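Local coordinates for protein multicopper oxidase (PDB 6TTD) that probably couples one-electron oxidation of metal ions or laccase-type organic substrates to the reduction of dioxygen at a cluster of copper ions, at residues G53-S58 with Y85-E90; D114-W119 with Y142-F147; Y158-H163 with Y172-M177. All coordinates share one frame; numbering follows the deposited sequence.

How the interactions relate
The three contacts lie in the N-terminal cupredoxin-like region. Interactions 2 and 3 sit side by side, with centres about 12 Å apart, because strands 117-120 and 154-160 are neighbours in one sheet. Probable hydrogen bonds join them, His118 N to His159 O at 2.8 Å and Ile116 O to His161 N at 3.0 Å. Between them they supply His118, His159 and His161 to three copper ions and to the oxygen pocket. Interaction 1 is about 15 Å from interaction 3, between centres, and contributes no copper ligand. Tyr85 ties it in: its CD2 lies 3.4 Å from Tyr158 CE1 of interaction 3, and its CE1 lies 3.7 Å from Ile117 CG1 of interaction 2.

Interaction 1: residues G53-S58 with Y85-E90; sequences GYSLFS and YEIDNE
This is a partly buried contact, mixed polar and apolar, between edge strand 54-56 and the turn after strand 80-87. Ser55, Phe57 and Gly53 meet Ile87, Asp88 and Glu90. No backbone hydrogen bond crosses; side chains and water make the link. The direct bond runs from Ser55 OG to Asp88 OD2, very short at 2.5 Å. Ser55 OG lies anti to the backbone N (chi1 170°), which carries the hydroxyl over to the carboxylate. Asp88 OD2 also accepts a bond from a water at 2.9 Å that in turn donates to Leu56 O.

The turn is a type I' beta turn from Ile87 to Glu90, with Asp88 and Asn89 both at positive phi. Two backbone bonds between Ile87 and Glu90 close it as a tight beta hairpin. The strands belong to the two sheets of a cupredoxin-like sandwich, and the end of Phe57 meets Ile87 in the interior. Their side chains cross at about a right angle, with Ile87 CG2 3.9 Å from Phe57 CE1. The same methyl lies 3.6 Å from Ser55 OG. Val63 touches both Phe57 and Ile87.

Glu90 bends at chi2 (-76°) and brings its carboxylate alongside Gly53, with OE1 3.7 Å from Gly53 CA. A CB at this glycine would clash with OE1 as placed. A water accepts from Tyr54 N and donates to Glu90 OE2 at 2.8 Å.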
loop_
_atom_site.group_PDB
_atom_site.type_symbol
_atom_site.label_atom_id
_atom_site.label_comp_id
_atom_site.label_asym_id
_atom_site.label_seq_id
_atom_site.Cartn_x
_atom_site.Cartn_y
_atom_site.Cartn_z
ATOM N N GLY A 53 -10.298 9.869 -10.554
ATOM C CA GLY A 53 -11.218 10.822 -9.964
ATOM C C GLY A 53 -11.063 10.775 -8.454
ATOM O O GLY A 53 -10.224 10.057 -7.899
ATOM N N TYR A 54 -11.843 11.604 -7.765
ATOM C CA TYR A 54 -11.729 11.616 -6.316
ATOM C C TYR A 54 -13.136 11.649 -5.747
ATOM O O TYR A 54 -14.099 12.005 -6.438
ATOM C CB TYR A 54 -10.885 12.809 -5.798
ATOM C CG TYR A 54 -11.496 14.154 -6.209
ATOM C CD1 TYR A 54 -11.041 14.816 -7.359
ATOM C CD2 TYR A 54 -12.543 14.741 -5.469
ATOM C CE1 TYR A 54 -11.584 16.020 -7.752
ATOM C CE2 TYR A 54 -13.091 15.959 -5.850
ATOM C CZ TYR A 54 -12.600 16.581 -7.007
ATOM O OH TYR A 54 -13.121 17.765 -7.460
ATOM N N SER A 55 -13.225 11.309 -4.459
ATOM C CA SER A 55 -14.470 11.239 -3.724
ATOM C C SER A 55 -14.201 11.888 -2.377
ATOM O O SER A 55 -13.311 11.460 -1.650
ATOM C CB SER A 55 -14.940 9.787 -3.577
ATOM O OG SER A 55 -16.041 9.682 -2.659
ATOM N N LEU A 56 -14.950 12.935 -2.052
ATOM C CA LEU A 56 -14.816 13.591 -0.754
ATOM C C LEU A 56 -15.757 12.858 0.177
ATOM O O LEU A 56 -16.947 13.106 0.184
ATOM C CB LEU A 56 -15.145 15.085 -0.861
ATOM C CG LEU A 56 -14.369 15.826 -2.003
ATOM C CD1 LEU A 56 -14.758 17.302 -2.241
ATOM C CD2 LEU A 56 -12.864 15.714 -1.737
ATOM N N PHE A 57 -15.246 11.951 0.976
ATOM C CA PHE A 57 -16.152 11.192 1.824
ATOM C C PHE A 57 -16.858 12.068 2.808
ATOM O O PHE A 57 -16.213 12.720 3.642
ATOM C CB PHE A 57 -15.438 10.144 2.635
ATOM C CG PHE A 57 -15.650 8.793 2.150
ATOM C CD1 PHE A 57 -15.620 8.516 0.798
ATOM C CD2 PHE A 57 -16.022 7.802 3.045
ATOM C CE1 PHE A 57 -15.829 7.205 0.350
ATOM C CE2 PHE A 57 -16.266 6.504 2.600
ATOM C CZ PHE A 57 -16.161 6.218 1.262
ATOM N N SER A 58 -18.186 11.983 2.793
ATOM C CA SER A 58 -18.966 12.751 3.746
ATOM C C SER A 58 -18.585 12.393 5.187
ATOM O O SER A 58 -18.377 11.224 5.549
ATOM C CB SER A 58 -20.459 12.471 3.517
ATOM O OG SER A 58 -20.838 11.292 4.205
ATOM N N TYR A 85 -14.286 -0.657 -7.874
ATOM C CA TYR A 85 -15.110 -0.107 -6.820
ATOM C C TYR A 85 -15.753 1.144 -7.380
ATOM O O TYR A 85 -15.049 2.061 -7.836
ATOM C CB TYR A 85 -14.308 0.256 -5.576
ATOM C CG TYR A 85 -13.797 -0.917 -4.735
ATOM C CD1 TYR A 85 -14.689 -1.809 -4.125
ATOM C CD2 TYR A 85 -12.405 -1.089 -4.489
ATOM C CE1 TYR A 85 -14.221 -2.858 -3.347
ATOM C CE2 TYR A 85 -11.931 -2.122 -3.696
ATOM C CZ TYR A 85 -12.857 -2.978 -3.129
ATOM O OH TYR A 85 -12.391 -3.972 -2.383
ATOM N N GLU A 86 -17.070 1.182 -7.354
ATOM C CA GLU A 86 -17.817 2.367 -7.731
ATOM C C GLU A 86 -18.235 3.120 -6.472
ATOM O O GLU A 86 -18.918 2.555 -5.612
ATOM C CB GLU A 86 -19.056 2.033 -8.554
ATOM C CG GLU A 86 -19.837 3.321 -8.639
ATOM C CD GLU A 86 -20.911 3.291 -9.615
ATOM O OE1 GLU A 86 -21.242 2.164 -10.049
ATOM O OE2 GLU A 86 -21.401 4.409 -9.965
ATOM N N ILE A 87 -17.826 4.389 -6.391
ATOM C CA ILE A 87 -18.141 5.314 -5.307
ATOM C C ILE A 87 -18.540 6.631 -5.949
ATOM O O ILE A 87 -17.826 7.120 -6.835
ATOM C CB ILE A 87 -16.935 5.543 -4.362
ATOM C CG1 ILE A 87 -16.243 4.239 -3.984
ATOM C CG2 ILE A 87 -17.351 6.412 -3.148
ATOM C CD1 ILE A 87 -14.999 4.452 -3.091
ATOM N N ASP A 88 -19.697 7.176 -5.554
ATOM C CA ASP A 88 -20.054 8.544 -5.971
ATOM C C ASP A 88 -19.911 8.711 -7.488
ATOM O O ASP A 88 -19.337 9.694 -7.951
ATOM C CB ASP A 88 -19.174 9.624 -5.277
ATOM C CG ASP A 88 -19.414 9.800 -3.728
ATOM O OD1 ASP A 88 -20.524 9.548 -3.206
ATOM O OD2 ASP A 88 -18.445 10.230 -3.023
ATOM N N ASN A 89 -20.331 7.716 -8.287
ATOM C CA ASN A 89 -20.203 7.841 -9.752
ATOM C C ASN A 89 -18.786 7.916 -10.273
ATOM O O ASN A 89 -18.576 8.545 -11.306
ATOM C CB ASN A 89 -20.904 9.086 -10.270
ATOM C CG ASN A 89 -22.294 8.849 -10.516
ATOM O OD1 ASN A 89 -22.636 7.956 -11.311
ATOM N ND2 ASN A 89 -23.155 9.562 -9.789
ATOM N N GLU A 90 -17.820 7.295 -9.591
ATOM C CA GLU A 90 -16.448 7.188 -10.051
ATOM C C GLU A 90 -16.015 5.747 -9.859
ATOM O O GLU A 90 -16.495 5.093 -8.935
ATOM C CB GLU A 90 -15.487 8.047 -9.204
ATOM C CG GLU A 90 -15.618 9.577 -9.235
ATOM C CD GLU A 90 -15.059 10.200 -10.490
ATOM O OE1 GLU A 90 -14.375 9.516 -11.292
ATOM O OE2 GLU A 90 -15.319 11.398 -10.668
HETATM O O HOH W 1 -11.684 7.489 -10.805
HETATM O O HOH W 2 -13.703 13.374 -9.539
HETATM O O HOH W 3 -17.500 13.379 -3.955
HETATM O O HOH W 4 -19.305 10.924 -0.361
#

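Interaction 2: residues D114-W119 with Y142-F147; sequences DSIIHW and YSYPDF. With CU (copper (II) ion), chain E.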
loop_
_atom_site.group_PDB
_atom_site.type_symbol
_atom_site.label_atom_id
_atom_site.label_comp_id
_atom_site.label_asym_id
_atom_site.label_seq_id
_atom_site.Cartn_x
_atom_site.Cartn_y
_atom_site.Cartn_z
ATOM N N ASP A 114 -17.324 -14.209 -2.344
ATOM C CA ASP A 114 -17.175 -13.550 -1.048
ATOM C C ASP A 114 -16.186 -12.384 -1.114
ATOM O O ASP A 114 -15.090 -12.529 -1.662
ATOM C CB ASP A 114 -16.635 -14.518 -0.029
ATOM C CG ASP A 114 -17.614 -15.537 0.369
ATOM O OD1 ASP A 114 -18.753 -15.606 -0.190
ATOM O OD2 ASP A 114 -17.219 -16.279 1.291
ATOM N N SER A 115 -16.522 -11.253 -0.477
ATOM C CA SER A 115 -15.557 -10.162 -0.445
ATOM C C SER A 115 -15.824 -9.215 0.723
ATOM O O SER A 115 -16.868 -9.267 1.386
ATOM C CB SER A 115 -15.579 -9.407 -1.793
ATOM O OG SER A 115 -14.392 -8.633 -1.899
ATOM N N ILE A 116 -14.859 -8.322 0.963
ATOM C CA ILE A 116 -14.960 -7.295 2.003
ATOM C C ILE A 116 -13.850 -6.302 1.674
ATOM O O ILE A 116 -12.802 -6.714 1.143
ATOM C CB ILE A 116 -14.767 -7.899 3.422
ATOM C CG1 ILE A 116 -15.078 -6.886 4.524
ATOM C CG2 ILE A 116 -13.328 -8.469 3.616
ATOM C CD1 ILE A 116 -16.526 -6.657 4.654
ATOM N N ILE A 117 -14.065 -4.989 1.948
ATOM C CA ILE A 117 -12.996 -4.006 1.739
ATOM C C ILE A 117 -12.185 -3.855 3.017
ATOM O O ILE A 117 -12.760 -3.687 4.098
ATOM C CB ILE A 117 -13.541 -2.618 1.344
ATOM C CG1 ILE A 117 -14.692 -2.716 0.319
ATOM C CG2 ILE A 117 -12.342 -1.803 0.842
ATOM C CD1 ILE A 117 -15.261 -1.401 -0.092
ATOM N N HIS A 118 -10.860 -3.761 2.886
ATOM C CA HIS A 118 -9.971 -3.404 3.986
ATOM C C HIS A 118 -9.360 -2.023 3.726
ATOM O O HIS A 118 -8.988 -1.702 2.582
ATOM C CB HIS A 118 -8.876 -4.487 4.120
ATOM C CG HIS A 118 -7.679 -4.082 4.939
ATOM N ND1 HIS A 118 -7.752 -3.779 6.277
ATOM C CD2 HIS A 118 -6.369 -3.978 4.602
ATOM C CE1 HIS A 118 -6.544 -3.483 6.725
ATOM N NE2 HIS A 118 -5.691 -3.591 5.723
ATOM N N TRP A 119 -9.289 -1.185 4.768
ATOM C CA TRP A 119 -8.719 0.152 4.661
ATOM C C TRP A 119 -7.280 -0.006 5.133
ATOM O O TRP A 119 -6.969 0.065 6.321
ATOM C CB TRP A 119 -9.494 1.175 5.487
ATOM C CG TRP A 119 -10.957 0.828 5.524
ATOM C CD1 TRP A 119 -11.646 0.247 6.566
ATOM C CD2 TRP A 119 -11.923 0.983 4.444
ATOM N NE1 TRP A 119 -12.990 0.044 6.195
ATOM C CE2 TRP A 119 -13.166 0.485 4.907
ATOM C CE3 TRP A 119 -11.856 1.509 3.142
ATOM C CZ2 TRP A 119 -14.306 0.500 4.123
ATOM C CZ3 TRP A 119 -13.034 1.530 2.361
ATOM C CH2 TRP A 119 -14.219 1.036 2.854
ATOM N N TYR A 142 -22.124 -5.184 3.330
ATOM C CA TYR A 142 -21.604 -5.104 4.680
ATOM C C TYR A 142 -21.634 -3.651 5.125
ATOM O O TYR A 142 -21.043 -2.774 4.475
ATOM C CB TYR A 142 -20.198 -5.671 4.797
ATOM C CG TYR A 142 -19.711 -5.717 6.257
ATOM C CD1 TYR A 142 -20.200 -6.682 7.144
ATOM C CD2 TYR A 142 -18.814 -4.766 6.754
ATOM C CE1 TYR A 142 -19.773 -6.715 8.444
ATOM C CE2 TYR A 142 -18.346 -4.811 8.072
ATOM C CZ TYR A 142 -18.825 -5.784 8.906
ATOM O OH TYR A 142 -18.389 -5.821 10.210
ATOM N N SER A 143 -22.304 -3.395 6.248
ATOM C CA SER A 143 -22.383 -2.057 6.793
ATOM C C SER A 143 -21.277 -1.938 7.838
ATOM O O SER A 143 -21.295 -2.652 8.852
ATOM C CB SER A 143 -23.787 -1.808 7.350
ATOM O OG SER A 143 -23.890 -0.470 7.803
ATOM N N TYR A 144 -20.252 -1.118 7.543
ATOM C CA TYR A 144 -19.130 -0.933 8.473
ATOM C C TYR A 144 -19.573 -0.095 9.660
ATOM O O TYR A 144 -20.027 1.034 9.465
ATOM C CB TYR A 144 -17.914 -0.250 7.797
ATOM C CG TYR A 144 -17.241 -1.100 6.754
ATOM C CD1 TYR A 144 -17.809 -1.249 5.471
ATOM C CD2 TYR A 144 -16.024 -1.769 7.037
ATOM C CE1 TYR A 144 -17.173 -2.055 4.497
ATOM C CE2 TYR A 144 -15.390 -2.573 6.081
ATOM C CZ TYR A 144 -15.972 -2.718 4.818
ATOM O OH TYR A 144 -15.370 -3.513 3.858
ATOM N N PRO A 145 -19.454 -0.579 10.893
ATOM C CA PRO A 145 -19.701 0.307 12.024
ATOM C C PRO A 145 -18.839 1.548 11.908
ATOM O O PRO A 145 -17.655 1.480 11.577
ATOM C CB PRO A 145 -19.339 -0.544 13.236
ATOM C CG PRO A 145 -19.581 -1.909 12.777
ATOM C CD PRO A 145 -19.192 -1.952 11.328
ATOM N N ASP A 146 -19.470 2.684 12.169
ATOM C CA ASP A 146 -18.822 3.984 12.130
ATOM C C ASP A 146 -17.619 4.041 13.042
ATOM O O ASP A 146 -17.623 3.498 14.151
ATOM C CB ASP A 146 -19.810 5.038 12.603
ATOM C CG ASP A 146 -20.805 5.413 11.563
ATOM O OD1 ASP A 146 -20.847 4.823 10.459
ATOM O OD2 ASP A 146 -21.602 6.313 11.879
ATOM N N PHE A 147 -16.591 4.758 12.611
ATOM C CA PHE A 147 -15.507 5.059 13.530
ATOM C C PHE A 147 -14.880 6.387 13.129
ATOM O O PHE A 147 -15.111 6.914 12.028
ATOM C CB PHE A 147 -14.469 3.930 13.563
ATOM C CG PHE A 147 -13.835 3.678 12.239
ATOM C CD1 PHE A 147 -14.508 2.910 11.293
ATOM C CD2 PHE A 147 -12.568 4.179 11.964
ATOM C CE1 PHE A 147 -13.954 2.664 10.044
ATOM C CE2 PHE A 147 -11.976 3.937 10.725
ATOM C CZ PHE A 147 -12.682 3.181 9.740
HETATM CU CU CU E . -3.756 -3.941 6.007
#
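Two first torsions bring Tyr144 and Ile116 together: Tyr144 holds CG anti to its carbonyl carbon (chi1 -68°), and Ile116 holds CG1 anti to its backbone N (chi1 -171°). The phenol thereby reaches the backbone of 114-119, and Ile116 CD1 lies 3.4 Å from Tyr144 OH. The hydroxyl donates to Ile117 O at 2.6 Å, in the carbonyl plane and on a lone pair.

Both faces of the Tyr144 ring are covered. Tyr142 CD2 sits over the centre of one. Trp119 CZ2 sits over the centre of the other, 3.7 Å from Tyr144 CZ. The indole presents its edge to this face in an edge-to-face pair, planes at 61°. Ile116 CD1 also packs against Tyr142 CD2 at 3.6 Å. A phenylalanine in place of Tyr144 would probably leave Ile117 O without this hydrogen bond and open a small gap beside Ile116 CD1, the ring no longer tied to the backbone.

His118 points away from the tyrosines, and its NE2 binds a copper ion at 2.0 Å, shared with His454. This matches the type 2 site of multicopper oxidases.

Strand 117-120 is the edge of one cupredoxin sheet, beside strand 154-160, while strand 141-143 pairs with 102-110 in the other.

Interaction 3: residues Y158-H163 with Y172-M177; sequences YHPHPH and YGLAGM. With CU (copper (II) ion), chain F; CU (copper (II) ion), chain D.
Tyr158 and Gly176 form an antiparallel hydrogen-bonded pair between strands 154-160 and 176-181 of a cupredoxin-like sheet. Strand 154-160 leads into the His-X-His motif of multicopper oxidases, here His159-Pro160-His161. The chain returns through helix 166-171, which ends in a Schellman motif at Gly173. At the backbone angles of Gly173 a CB would be jammed against the carbonyl O of Tyr172, which calls for glycine.

The backbone bonds are reciprocal. Tyr158 N donates to Gly176 O at 2.8 Å with an N-H...O angle of 164°. Gly176 N donates to Tyr158 O at 3.0 Å, less straight at 144°. Ala175 CA adds a CA-H...O contact to the same carbonyl.

The aromatic contact comes from Tyr158 alone. Its CG sits between the backbone N and the carbonyl carbon (chi1 66°), which folds the ring over the neighbouring strand at Gly176. Gly176 CA lies over one face in a CH-pi contact, 3.9 Å from the ring centroid. A CB at Gly176 would clash with the ring as placed. Met177 O lies at the ring edge, in plane, 3.3 Å from Tyr158 CE2. The phenol OH is hydrogen-bonded to Pro93 O.

Apolar packing joins Pro160 to Leu174. Pro160 CD meets Leu174 CB at 3.6 Å and crowds Leu174 O at 3.0 Å. That buried carbonyl has no hydrogen-bond partner in the model.

The end of His159 leads away from 172-177. His159 and His161 bind separate copper ions, each also bound by two further histidines, His120 and His510 for one, His456 and His508 for the other, as in a type 3 pair. Pro160 O is a second-shell partner: it accepts from His159 ND1 at 2.7 Å, nearly in the imidazole plane, while His159 NE2 meets its copper ion at 2.0 Å.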
loop_
_atom_site.group_PDB
_atom_site.type_symbol
_atom_site.label_atom_id
_atom_site.label_comp_id
_atom_site.label_asym_id
_atom_site.label_seq_id
_atom_site.Cartn_x
_atom_site.Cartn_y
_atom_site.Cartn_z
ATOM N N TYR A 158 -7.136 1.201 -0.248
ATOM C CA TYR A 158 -8.286 0.353 0.009
ATOM C C TYR A 158 -8.322 -0.784 -1.004
ATOM O O TYR A 158 -8.083 -0.581 -2.205
ATOM C CB TYR A 158 -9.584 1.178 0.049
ATOM C CG TYR A 158 -10.075 1.863 -1.223
ATOM C CD1 TYR A 158 -11.120 1.298 -1.993
ATOM C CD2 TYR A 158 -9.579 3.124 -1.593
ATOM C CE1 TYR A 158 -11.619 1.921 -3.144
ATOM C CE2 TYR A 158 -10.070 3.779 -2.715
ATOM C CZ TYR A 158 -11.093 3.158 -3.497
ATOM O OH TYR A 158 -11.576 3.793 -4.594
ATOM N N HIS A 159 -8.611 -1.987 -0.519
ATOM C CA HIS A 159 -8.588 -3.130 -1.413
ATOM C C HIS A 159 -9.313 -4.293 -0.734
ATOM O O HIS A 159 -9.518 -4.260 0.480
ATOM C CB HIS A 159 -7.144 -3.499 -1.787
ATOM C CG HIS A 159 -6.326 -4.043 -0.657
ATOM N ND1 HIS A 159 -6.544 -5.300 -0.123
ATOM C CD2 HIS A 159 -5.249 -3.537 0.003
ATOM C CE1 HIS A 159 -5.657 -5.533 0.844
ATOM N NE2 HIS A 159 -4.848 -4.491 0.925
ATOM N N PRO A 160 -9.700 -5.336 -1.490
ATOM C CA PRO A 160 -10.454 -6.453 -0.889
ATOM C C PRO A 160 -9.567 -7.346 -0.014
ATOM O O PRO A 160 -8.335 -7.356 -0.123
ATOM C CB PRO A 160 -10.966 -7.249 -2.100
ATOM C CG PRO A 160 -9.930 -6.945 -3.181
ATOM C CD PRO A 160 -9.518 -5.498 -2.944
ATOM N N HIS A 161 -10.222 -8.151 0.830
ATOM C CA HIS A 161 -9.461 -9.004 1.743
ATOM C C HIS A 161 -10.122 -10.371 1.961
ATOM O O HIS A 161 -10.053 -10.892 3.087
ATOM C CB HIS A 161 -9.315 -8.245 3.090
ATOM C CG HIS A 161 -7.971 -8.411 3.740
ATOM N ND1 HIS A 161 -7.526 -9.619 4.233
ATOM C CD2 HIS A 161 -6.978 -7.514 3.984
ATOM C CE1 HIS A 161 -6.301 -9.463 4.722
ATOM N NE2 HIS A 161 -5.958 -8.189 4.615
ATOM N N PRO A 162 -10.805 -10.987 0.974
ATOM C CA PRO A 162 -11.404 -12.315 1.237
ATOM C C PRO A 162 -10.322 -13.361 1.455
ATOM O O PRO A 162 -9.263 -13.325 0.826
ATOM C CB PRO A 162 -12.188 -12.630 -0.043
ATOM C CG PRO A 162 -11.368 -11.968 -1.125
ATOM C CD PRO A 162 -11.005 -10.598 -0.443
ATOM N N HIS A 163 -10.592 -14.298 2.357
ATOM C CA HIS A 163 -9.804 -15.538 2.494
ATOM C C HIS A 163 -9.485 -16.146 1.144
ATOM O O HIS A 163 -10.393 -16.385 0.350
ATOM C CB HIS A 163 -10.642 -16.519 3.312
ATOM C CG HIS A 163 -9.986 -17.826 3.572
ATOM N ND1 HIS A 163 -10.690 -18.920 4.019
ATOM C CD2 HIS A 163 -8.692 -18.217 3.481
ATOM C CE1 HIS A 163 -9.856 -19.935 4.198
ATOM N NE2 HIS A 163 -8.638 -19.534 3.871
ATOM N N TYR A 172 -7.602 -8.267 -10.565
ATOM C CA TYR A 172 -8.612 -7.958 -11.558
ATOM C C TYR A 172 -9.220 -6.582 -11.386
ATOM O O TYR A 172 -10.064 -6.226 -12.209
ATOM C CB TYR A 172 -9.724 -9.027 -11.578
ATOM C CG TYR A 172 -9.310 -10.163 -12.471
ATOM C CD1 TYR A 172 -8.658 -11.273 -11.947
ATOM C CD2 TYR A 172 -9.494 -10.106 -13.854
ATOM C CE1 TYR A 172 -8.218 -12.347 -12.761
ATOM C CE2 TYR A 172 -9.059 -11.196 -14.710
ATOM C CZ TYR A 172 -8.431 -12.310 -14.120
ATOM O OH TYR A 172 -8.009 -13.430 -14.838
ATOM N N GLY A 173 -8.822 -5.790 -10.373
ATOM C CA GLY A 173 -9.150 -4.378 -10.464
ATOM C C GLY A 173 -9.563 -3.697 -9.200
ATOM O O GLY A 173 -9.715 -2.467 -9.198
ATOM N N LEU A 174 -9.786 -4.452 -8.121
ATOM C CA LEU A 174 -10.262 -3.821 -6.884
ATOM C C LEU A 174 -9.082 -3.264 -6.080
ATOM O O LEU A 174 -8.442 -3.990 -5.317
ATOM C CB LEU A 174 -11.088 -4.803 -6.064
ATOM C CG LEU A 174 -12.438 -5.271 -6.647
ATOM C CD1 LEU A 174 -13.141 -6.156 -5.585
ATOM C CD2 LEU A 174 -13.310 -4.031 -6.976
ATOM N N ALA A 175 -8.849 -1.946 -6.178
ATOM C CA ALA A 175 -7.720 -1.304 -5.527
ATOM C C ALA A 175 -7.846 0.195 -5.717
ATOM O O ALA A 175 -8.168 0.649 -6.812
ATOM C CB ALA A 175 -6.411 -1.766 -6.161
ATOM N N GLY A 176 -7.565 0.960 -4.680
ATOM C CA GLY A 176 -7.591 2.399 -4.883
ATOM C C GLY A 176 -6.837 3.079 -3.755
ATOM O O GLY A 176 -6.514 2.479 -2.712
ATOM N N MET A 177 -6.580 4.358 -3.970
ATOM C CA MET A 177 -5.864 5.160 -2.988
ATOM C C MET A 177 -6.802 5.932 -2.072
ATOM O O MET A 177 -7.934 6.301 -2.442
ATOM C CB MET A 177 -4.943 6.132 -3.716
ATOM C CG MET A 177 -4.189 7.166 -2.851
ATOM S SD MET A 177 -2.975 8.065 -3.875
ATOM C CE MET A 177 -1.815 6.768 -4.358
HETATM CU CU CU F . -3.066 -4.098 1.859
HETATM CU CU CU D . -4.317 -7.348 5.378
#